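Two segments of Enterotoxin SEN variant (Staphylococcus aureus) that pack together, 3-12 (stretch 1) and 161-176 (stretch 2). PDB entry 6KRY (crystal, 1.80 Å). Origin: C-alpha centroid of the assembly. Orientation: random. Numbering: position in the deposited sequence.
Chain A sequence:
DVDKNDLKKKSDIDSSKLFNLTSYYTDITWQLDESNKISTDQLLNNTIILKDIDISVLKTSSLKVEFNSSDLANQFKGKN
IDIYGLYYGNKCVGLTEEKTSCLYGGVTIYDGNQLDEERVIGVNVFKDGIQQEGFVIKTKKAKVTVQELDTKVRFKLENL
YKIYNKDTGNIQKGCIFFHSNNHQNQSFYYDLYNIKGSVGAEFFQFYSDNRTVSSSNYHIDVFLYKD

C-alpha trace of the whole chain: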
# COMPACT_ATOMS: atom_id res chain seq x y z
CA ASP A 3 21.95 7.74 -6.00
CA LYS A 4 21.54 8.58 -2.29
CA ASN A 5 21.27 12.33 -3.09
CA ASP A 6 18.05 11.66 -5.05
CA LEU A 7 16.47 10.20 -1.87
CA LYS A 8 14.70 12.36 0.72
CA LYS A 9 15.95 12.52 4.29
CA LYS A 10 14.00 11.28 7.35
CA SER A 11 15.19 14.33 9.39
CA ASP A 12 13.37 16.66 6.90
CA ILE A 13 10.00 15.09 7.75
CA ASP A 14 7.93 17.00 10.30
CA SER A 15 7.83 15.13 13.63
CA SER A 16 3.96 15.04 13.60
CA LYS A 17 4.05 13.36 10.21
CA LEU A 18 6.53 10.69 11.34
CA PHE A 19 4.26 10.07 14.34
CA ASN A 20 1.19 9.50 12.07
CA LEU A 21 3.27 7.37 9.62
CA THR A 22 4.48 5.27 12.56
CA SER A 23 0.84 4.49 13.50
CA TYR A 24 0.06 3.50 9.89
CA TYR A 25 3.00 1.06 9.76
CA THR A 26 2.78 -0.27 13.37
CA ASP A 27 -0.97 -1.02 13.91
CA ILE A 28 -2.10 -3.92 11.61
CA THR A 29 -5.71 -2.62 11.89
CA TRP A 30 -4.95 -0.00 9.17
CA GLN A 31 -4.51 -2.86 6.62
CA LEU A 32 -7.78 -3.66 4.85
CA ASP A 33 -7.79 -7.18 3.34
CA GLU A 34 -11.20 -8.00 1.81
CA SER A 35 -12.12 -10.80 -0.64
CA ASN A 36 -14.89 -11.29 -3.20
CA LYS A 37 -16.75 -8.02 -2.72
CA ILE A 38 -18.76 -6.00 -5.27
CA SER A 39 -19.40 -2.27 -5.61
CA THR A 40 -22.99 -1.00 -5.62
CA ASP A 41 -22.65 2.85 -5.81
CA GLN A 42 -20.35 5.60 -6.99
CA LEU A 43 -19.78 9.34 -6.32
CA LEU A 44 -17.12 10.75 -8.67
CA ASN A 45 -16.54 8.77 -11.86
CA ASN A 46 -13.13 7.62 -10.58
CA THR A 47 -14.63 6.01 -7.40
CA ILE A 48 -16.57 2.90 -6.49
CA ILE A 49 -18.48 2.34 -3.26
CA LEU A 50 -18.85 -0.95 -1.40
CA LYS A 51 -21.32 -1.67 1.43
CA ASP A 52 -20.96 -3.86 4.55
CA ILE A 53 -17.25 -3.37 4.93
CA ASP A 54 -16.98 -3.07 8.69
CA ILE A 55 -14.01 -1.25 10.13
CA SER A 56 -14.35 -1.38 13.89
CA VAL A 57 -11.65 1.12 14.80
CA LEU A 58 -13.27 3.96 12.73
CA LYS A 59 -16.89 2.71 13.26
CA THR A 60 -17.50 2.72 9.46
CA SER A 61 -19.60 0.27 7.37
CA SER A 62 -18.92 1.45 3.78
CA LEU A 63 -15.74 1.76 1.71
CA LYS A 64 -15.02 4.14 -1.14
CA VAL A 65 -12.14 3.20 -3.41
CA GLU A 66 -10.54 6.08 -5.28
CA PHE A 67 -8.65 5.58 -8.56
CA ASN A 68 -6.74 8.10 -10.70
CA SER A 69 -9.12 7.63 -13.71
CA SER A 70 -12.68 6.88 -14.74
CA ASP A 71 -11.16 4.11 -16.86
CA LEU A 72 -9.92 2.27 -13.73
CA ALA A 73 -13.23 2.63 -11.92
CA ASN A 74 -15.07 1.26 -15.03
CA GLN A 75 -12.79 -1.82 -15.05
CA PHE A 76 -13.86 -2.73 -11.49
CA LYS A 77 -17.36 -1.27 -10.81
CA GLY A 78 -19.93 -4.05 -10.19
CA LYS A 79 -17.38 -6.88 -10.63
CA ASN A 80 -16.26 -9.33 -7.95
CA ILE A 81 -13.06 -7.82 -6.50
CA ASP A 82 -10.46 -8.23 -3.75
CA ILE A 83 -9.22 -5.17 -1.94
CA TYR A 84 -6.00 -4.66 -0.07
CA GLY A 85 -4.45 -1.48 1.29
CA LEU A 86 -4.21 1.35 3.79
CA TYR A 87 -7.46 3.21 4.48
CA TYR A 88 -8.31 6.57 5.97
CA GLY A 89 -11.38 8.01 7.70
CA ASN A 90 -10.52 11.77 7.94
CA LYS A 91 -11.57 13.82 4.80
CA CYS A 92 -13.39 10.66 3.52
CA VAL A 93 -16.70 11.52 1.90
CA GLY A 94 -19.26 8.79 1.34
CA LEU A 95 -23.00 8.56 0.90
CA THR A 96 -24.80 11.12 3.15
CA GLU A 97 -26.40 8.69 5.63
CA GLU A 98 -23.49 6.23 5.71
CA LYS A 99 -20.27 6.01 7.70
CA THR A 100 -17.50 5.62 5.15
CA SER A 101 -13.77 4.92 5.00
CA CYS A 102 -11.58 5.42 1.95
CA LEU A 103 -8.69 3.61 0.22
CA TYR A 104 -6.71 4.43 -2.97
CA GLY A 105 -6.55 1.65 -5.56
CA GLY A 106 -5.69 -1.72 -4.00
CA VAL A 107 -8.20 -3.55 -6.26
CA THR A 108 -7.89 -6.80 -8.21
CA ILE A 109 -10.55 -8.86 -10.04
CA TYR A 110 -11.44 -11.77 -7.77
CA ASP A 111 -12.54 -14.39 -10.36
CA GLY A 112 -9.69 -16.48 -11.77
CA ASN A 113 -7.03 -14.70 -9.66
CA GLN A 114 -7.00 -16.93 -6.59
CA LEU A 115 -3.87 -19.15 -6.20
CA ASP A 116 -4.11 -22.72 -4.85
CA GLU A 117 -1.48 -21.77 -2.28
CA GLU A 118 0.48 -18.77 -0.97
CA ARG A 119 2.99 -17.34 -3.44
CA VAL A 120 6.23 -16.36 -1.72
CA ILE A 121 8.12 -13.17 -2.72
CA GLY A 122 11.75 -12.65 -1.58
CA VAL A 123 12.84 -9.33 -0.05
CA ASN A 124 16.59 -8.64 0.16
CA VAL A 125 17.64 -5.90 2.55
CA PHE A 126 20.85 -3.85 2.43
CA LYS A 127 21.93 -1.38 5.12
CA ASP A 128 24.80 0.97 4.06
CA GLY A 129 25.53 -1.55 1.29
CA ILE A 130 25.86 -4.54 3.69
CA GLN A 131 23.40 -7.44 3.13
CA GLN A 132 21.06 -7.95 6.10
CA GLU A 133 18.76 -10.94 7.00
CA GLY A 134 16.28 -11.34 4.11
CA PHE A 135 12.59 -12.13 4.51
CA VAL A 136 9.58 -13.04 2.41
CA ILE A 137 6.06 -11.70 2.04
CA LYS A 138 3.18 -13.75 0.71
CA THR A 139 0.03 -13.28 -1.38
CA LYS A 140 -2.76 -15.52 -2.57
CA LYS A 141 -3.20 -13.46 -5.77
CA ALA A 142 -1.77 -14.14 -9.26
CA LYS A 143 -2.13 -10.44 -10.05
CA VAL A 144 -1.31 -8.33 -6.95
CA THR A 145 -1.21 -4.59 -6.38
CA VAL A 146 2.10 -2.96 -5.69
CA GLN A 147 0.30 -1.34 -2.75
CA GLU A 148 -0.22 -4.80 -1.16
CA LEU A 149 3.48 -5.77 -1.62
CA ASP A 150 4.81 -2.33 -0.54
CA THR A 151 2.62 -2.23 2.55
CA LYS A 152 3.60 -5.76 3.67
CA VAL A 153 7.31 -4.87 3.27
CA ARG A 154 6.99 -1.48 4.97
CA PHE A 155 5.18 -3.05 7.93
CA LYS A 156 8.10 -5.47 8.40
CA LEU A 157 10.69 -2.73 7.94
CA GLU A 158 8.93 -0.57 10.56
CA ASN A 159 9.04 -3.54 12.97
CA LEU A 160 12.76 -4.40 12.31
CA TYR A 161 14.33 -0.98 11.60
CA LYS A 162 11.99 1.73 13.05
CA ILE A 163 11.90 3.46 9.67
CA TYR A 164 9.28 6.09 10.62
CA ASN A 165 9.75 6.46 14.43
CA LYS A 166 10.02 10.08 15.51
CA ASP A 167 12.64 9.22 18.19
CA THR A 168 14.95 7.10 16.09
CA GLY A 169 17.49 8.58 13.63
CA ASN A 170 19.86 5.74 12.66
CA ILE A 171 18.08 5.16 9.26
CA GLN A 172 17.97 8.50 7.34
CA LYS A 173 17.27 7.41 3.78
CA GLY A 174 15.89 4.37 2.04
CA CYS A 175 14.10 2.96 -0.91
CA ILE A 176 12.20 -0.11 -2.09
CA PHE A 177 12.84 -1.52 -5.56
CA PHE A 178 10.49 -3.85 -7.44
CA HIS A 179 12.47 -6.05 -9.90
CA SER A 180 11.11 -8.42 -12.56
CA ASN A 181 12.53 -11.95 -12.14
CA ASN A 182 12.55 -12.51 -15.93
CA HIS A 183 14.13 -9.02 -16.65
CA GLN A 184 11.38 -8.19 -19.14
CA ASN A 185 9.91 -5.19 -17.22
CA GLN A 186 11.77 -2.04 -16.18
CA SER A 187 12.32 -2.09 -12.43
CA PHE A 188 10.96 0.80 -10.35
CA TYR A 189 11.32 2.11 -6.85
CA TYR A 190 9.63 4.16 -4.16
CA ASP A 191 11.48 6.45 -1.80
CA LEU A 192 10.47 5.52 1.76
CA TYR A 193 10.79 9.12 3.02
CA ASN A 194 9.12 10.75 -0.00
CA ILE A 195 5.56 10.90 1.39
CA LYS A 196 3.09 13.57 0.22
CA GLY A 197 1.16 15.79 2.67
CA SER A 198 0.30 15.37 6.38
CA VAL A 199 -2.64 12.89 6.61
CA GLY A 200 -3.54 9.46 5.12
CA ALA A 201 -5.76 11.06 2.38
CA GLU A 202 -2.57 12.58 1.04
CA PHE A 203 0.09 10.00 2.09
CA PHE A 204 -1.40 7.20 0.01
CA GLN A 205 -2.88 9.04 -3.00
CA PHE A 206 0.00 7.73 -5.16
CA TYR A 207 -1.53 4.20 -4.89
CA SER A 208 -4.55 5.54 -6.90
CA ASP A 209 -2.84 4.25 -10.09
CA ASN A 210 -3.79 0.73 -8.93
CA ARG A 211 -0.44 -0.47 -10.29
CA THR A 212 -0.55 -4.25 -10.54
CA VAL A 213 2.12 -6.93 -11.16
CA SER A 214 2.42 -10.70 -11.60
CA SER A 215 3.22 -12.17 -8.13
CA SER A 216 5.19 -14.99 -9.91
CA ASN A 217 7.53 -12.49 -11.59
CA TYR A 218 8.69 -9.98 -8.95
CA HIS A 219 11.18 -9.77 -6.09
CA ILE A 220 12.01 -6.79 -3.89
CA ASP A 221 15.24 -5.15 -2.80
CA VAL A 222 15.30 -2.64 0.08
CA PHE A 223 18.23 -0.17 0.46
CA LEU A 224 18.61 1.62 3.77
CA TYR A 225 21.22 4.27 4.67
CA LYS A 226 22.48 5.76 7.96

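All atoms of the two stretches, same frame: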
# COMPACT_ATOMS: atom_id res chain seq x y z
N ASP A 3 21.31 6.41 -6.37
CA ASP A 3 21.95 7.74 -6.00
C ASP A 3 21.29 8.24 -4.71
O ASP A 3 20.15 8.70 -4.74
CB ASP A 3 21.82 8.80 -7.10
CG ASP A 3 22.61 10.09 -6.83
OD1 ASP A 3 23.04 10.32 -5.66
OD2 ASP A 3 22.78 10.90 -7.77
N LYS A 4 22.03 8.20 -3.60
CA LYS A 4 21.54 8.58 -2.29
C LYS A 4 21.06 10.04 -2.27
O LYS A 4 20.18 10.37 -1.48
CB LYS A 4 22.60 8.38 -1.19
CG LYS A 4 23.30 7.03 -1.23
CD LYS A 4 24.15 6.67 -0.02
CE LYS A 4 24.73 7.83 0.75
NZ LYS A 4 25.27 7.36 2.05
N ASN A 5 21.63 10.91 -3.12
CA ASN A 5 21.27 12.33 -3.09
C ASN A 5 19.97 12.60 -3.87
O ASN A 5 19.47 13.71 -3.82
CB ASN A 5 22.44 13.20 -3.56
CG ASN A 5 23.49 13.31 -2.46
OD1 ASN A 5 23.14 13.25 -1.29
ND2 ASN A 5 24.76 13.48 -2.81
N ASP A 6 19.39 11.58 -4.50
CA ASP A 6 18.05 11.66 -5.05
C ASP A 6 17.00 11.23 -4.01
O ASP A 6 15.78 11.33 -4.27
CB ASP A 6 17.90 10.71 -6.24
CG ASP A 6 18.62 11.19 -7.48
OD1 ASP A 6 18.85 12.42 -7.57
OD2 ASP A 6 18.95 10.34 -8.33
N LEU A 7 17.42 10.68 -2.87
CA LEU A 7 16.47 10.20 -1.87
C LEU A 7 16.26 11.27 -0.81
O LEU A 7 17.20 11.97 -0.47
CB LEU A 7 17.00 8.93 -1.23
CG LEU A 7 17.15 7.74 -2.16
CD1 LEU A 7 17.81 6.62 -1.39
CD2 LEU A 7 15.80 7.30 -2.73
N LYS A 8 15.03 11.39 -0.32
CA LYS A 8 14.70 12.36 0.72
C LYS A 8 15.20 11.85 2.08
O LYS A 8 15.40 10.65 2.29
CB LYS A 8 13.19 12.59 0.79
CG LYS A 8 12.51 12.98 -0.50
CD LYS A 8 12.77 14.40 -0.92
CE LYS A 8 12.13 14.73 -2.26
NZ LYS A 8 12.90 14.15 -3.39
N LYS A 9 15.37 12.78 3.01
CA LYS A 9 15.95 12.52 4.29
C LYS A 9 14.85 12.40 5.36
O LYS A 9 13.96 13.23 5.41
CB LYS A 9 16.89 13.67 4.63
CG LYS A 9 18.20 13.26 5.25
CD LYS A 9 19.24 14.36 5.29
CE LYS A 9 19.76 14.62 6.70
NZ LYS A 9 19.89 13.38 7.52
N LYS A 10 14.94 11.39 6.25
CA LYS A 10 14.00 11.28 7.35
C LYS A 10 13.95 12.56 8.22
O LYS A 10 12.88 12.95 8.67
CB LYS A 10 14.37 10.10 8.26
CG LYS A 10 13.41 9.89 9.41
CD LYS A 10 13.79 8.74 10.28
CE LYS A 10 12.79 8.48 11.36
NZ LYS A 10 13.12 7.26 12.10
N SER A 11 15.11 13.17 8.49
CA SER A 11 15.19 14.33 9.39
C SER A 11 14.50 15.57 8.80
O SER A 11 14.29 16.51 9.51
CB SER A 11 16.60 14.64 9.74
OG SER A 11 17.33 14.97 8.57
N ASP A 12 14.13 15.55 7.52
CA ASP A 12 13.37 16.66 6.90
C ASP A 12 11.85 16.47 6.99
O ASP A 12 11.08 17.27 6.42
CB ASP A 12 13.73 16.81 5.42
CG ASP A 12 15.11 17.40 5.21
OD1 ASP A 12 15.66 17.97 6.17
OD2 ASP A 12 15.64 17.26 4.08
N TYR A 161 13.38 -2.08 11.74
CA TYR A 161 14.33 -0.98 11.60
C TYR A 161 13.80 0.39 12.08
O TYR A 161 14.53 1.36 11.99
CB TYR A 161 14.76 -0.83 10.14
CG TYR A 161 15.50 -2.04 9.64
CD1 TYR A 161 16.82 -2.28 10.00
CD2 TYR A 161 14.87 -2.96 8.83
CE1 TYR A 161 17.49 -3.41 9.55
CE2 TYR A 161 15.54 -4.08 8.35
CZ TYR A 161 16.84 -4.32 8.73
OH TYR A 161 17.46 -5.44 8.28
N LYS A 162 12.55 0.47 12.52
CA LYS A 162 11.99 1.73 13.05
C LYS A 162 12.13 2.86 12.03
O LYS A 162 12.51 4.01 12.37
CB LYS A 162 12.66 2.09 14.38
CG LYS A 162 12.84 0.92 15.32
CD LYS A 162 11.68 0.68 16.19
CE LYS A 162 11.72 1.58 17.40
NZ LYS A 162 10.82 1.09 18.47
N ILE A 163 11.80 2.54 10.77
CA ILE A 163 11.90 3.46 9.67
C ILE A 163 11.28 4.81 10.03
O ILE A 163 11.90 5.84 9.77
CB ILE A 163 11.16 2.87 8.45
CG1 ILE A 163 11.85 1.63 7.94
CG2 ILE A 163 11.00 3.91 7.35
CD1 ILE A 163 13.30 1.82 7.68
N TYR A 164 10.04 4.82 10.53
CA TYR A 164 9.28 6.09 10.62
C TYR A 164 9.24 6.68 12.04
O TYR A 164 8.73 7.78 12.21
CB TYR A 164 7.85 5.90 10.09
CG TYR A 164 7.82 5.65 8.61
CD1 TYR A 164 8.41 6.54 7.73
CD2 TYR A 164 7.27 4.50 8.09
CE1 TYR A 164 8.43 6.29 6.36
CE2 TYR A 164 7.24 4.25 6.72
CZ TYR A 164 7.82 5.15 5.85
OH TYR A 164 7.83 4.91 4.50
N ASN A 165 9.83 6.01 13.02
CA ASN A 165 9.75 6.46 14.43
C ASN A 165 10.38 7.83 14.63
O ASN A 165 11.53 8.06 14.23
CB ASN A 165 10.44 5.48 15.38
CG ASN A 165 9.61 4.25 15.51
OD1 ASN A 165 8.96 4.05 16.55
ND2 ASN A 165 9.53 3.49 14.43
N LYS A 166 9.62 8.72 15.28
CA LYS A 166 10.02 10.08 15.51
C LYS A 166 11.23 10.18 16.46
O LYS A 166 11.83 11.23 16.50
CB LYS A 166 8.87 10.88 16.12
CG LYS A 166 8.38 10.38 17.46
CD LYS A 166 7.13 11.06 17.92
CE LYS A 166 6.42 10.31 19.02
NZ LYS A 166 7.26 10.14 20.21
N ASP A 167 11.55 9.13 17.22
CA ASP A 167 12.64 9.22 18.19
C ASP A 167 13.74 8.21 17.86
O ASP A 167 14.55 7.87 18.70
CB ASP A 167 12.15 9.02 19.62
CG ASP A 167 10.96 8.09 19.70
OD1 ASP A 167 10.98 7.05 18.98
OD2 ASP A 167 10.00 8.45 20.44
N THR A 168 13.80 7.80 16.60
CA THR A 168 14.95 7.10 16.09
C THR A 168 15.54 7.89 14.90
O THR A 168 14.81 8.49 14.10
CB THR A 168 14.53 5.66 15.80
OG1 THR A 168 15.66 4.81 15.61
CG2 THR A 168 13.70 5.58 14.56
N GLY A 169 16.86 7.85 14.74
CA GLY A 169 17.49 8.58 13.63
C GLY A 169 18.64 7.83 12.97
O GLY A 169 19.40 8.43 12.23
N ASN A 170 18.73 6.52 13.19
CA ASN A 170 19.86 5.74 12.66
C ASN A 170 19.63 5.37 11.18
O ASN A 170 20.58 5.17 10.47
CB ASN A 170 20.13 4.52 13.51
CG ASN A 170 18.90 3.66 13.52
OD1 ASN A 170 17.80 4.18 13.71
ND2 ASN A 170 19.08 2.38 13.22
N ILE A 171 18.38 5.21 10.74
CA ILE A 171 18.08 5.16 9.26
C ILE A 171 17.62 6.55 8.79
O ILE A 171 16.65 7.05 9.32
CB ILE A 171 17.04 4.08 8.95
CG1 ILE A 171 17.46 2.68 9.44
CG2 ILE A 171 16.72 4.08 7.46
CD1 ILE A 171 18.78 2.22 8.90
N GLN A 172 18.32 7.16 7.82
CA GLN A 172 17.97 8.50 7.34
C GLN A 172 17.40 8.48 5.93
O GLN A 172 16.70 9.43 5.55
CB GLN A 172 19.19 9.44 7.37
CG GLN A 172 19.43 10.07 8.74
CD GLN A 172 18.24 10.87 9.23
OE1 GLN A 172 17.65 11.66 8.48
NE2 GLN A 172 17.89 10.66 10.50
N LYS A 173 17.75 7.48 5.13
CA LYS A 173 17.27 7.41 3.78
C LYS A 173 17.00 5.93 3.45
O LYS A 173 17.56 5.01 4.08
CB LYS A 173 18.26 7.96 2.75
CG LYS A 173 18.67 9.43 2.92
CD LYS A 173 19.57 9.97 1.81
CE LYS A 173 19.65 11.49 1.81
NZ LYS A 173 20.55 11.97 0.74
N GLY A 174 16.14 5.73 2.46
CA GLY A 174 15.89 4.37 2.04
C GLY A 174 14.95 4.30 0.87
O GLY A 174 14.13 5.18 0.65
N CYS A 175 15.00 3.17 0.18
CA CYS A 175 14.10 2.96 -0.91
C CYS A 175 13.82 1.46 -1.10
O CYS A 175 14.53 0.58 -0.62
CB CYS A 175 14.63 3.60 -2.18
SG CYS A 175 16.17 2.84 -2.76
N ILE A 176 12.72 1.21 -1.81
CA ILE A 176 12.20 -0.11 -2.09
C ILE A 176 12.07 -0.24 -3.61
O ILE A 176 11.40 0.51 -4.24
CB ILE A 176 10.88 -0.37 -1.36
CG1 ILE A 176 10.40 -1.76 -1.73
CG2 ILE A 176 9.83 0.70 -1.62
CD1 ILE A 176 9.22 -2.27 -0.96
O HOH W 1 20.80 14.52 0.84
O HOH W 2 15.12 8.16 1.44
O HOH W 3 15.67 6.19 11.59

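Stretch 2 meets the N-terminal segment first through its backbone carbonyls, which converge on one buried amine. Lys162, the first residue to leave helical geometry, has a positive phi, and its O atom receives a weak hydrogen bond from Lys10 NZ at 3.3 Å. The next carbonyl is a closer acceptor, with Lys10 NZ 3.0 Å from Ile163 O. Asn165 opens a type I turn that ends at Thr168, and the carbonyls of both residues bind the same ammonium group: Lys10 NZ lies 2.8 Å from Asn165 O and 2.9 Å from Thr168 O. Lys10 reaches this site because its side chain is fully extended, with all four chi angles in the t well. No carboxylate of either stretch pairs with it; its charge is met by carbonyl oxygens and by water 3, which accepts from Lys10 NZ at 2.8 Å and donates to Ile171 O at 2.6 Å.

Gln172 contributes both backbone and side chain. Its O atom accepts a short, nearly straight hydrogen bond from Lys10 N (2.7 Å, 164°), which ties the two backbones together. Its side chain curls so that OE1 receives Ser11 N and Lys9 NZ, each at 3.0 Å, and a weak bond from Ser11 OG at 3.3 Å. Within its own stretch, Gln172 NE2 donates to Gly169 O at 3.2 Å.

At Lys173, where the strand begins, the extended side chain runs past Leu7, with CE 3.4 Å from Leu7 O, and NZ donates to Lys4 O at 2.8 Å. That carbonyl also accepts Leu7 N at 3.1 Å, closing the 3-10 segment. Water 2 then links Gly174 N (2.8 Å) to Lys8 O (2.6 Å). Beyond it the contact turns apolar: Cys175 CB packs 3.9 Å from Leu7 CD2, both side chains pointing toward the opposing stretch.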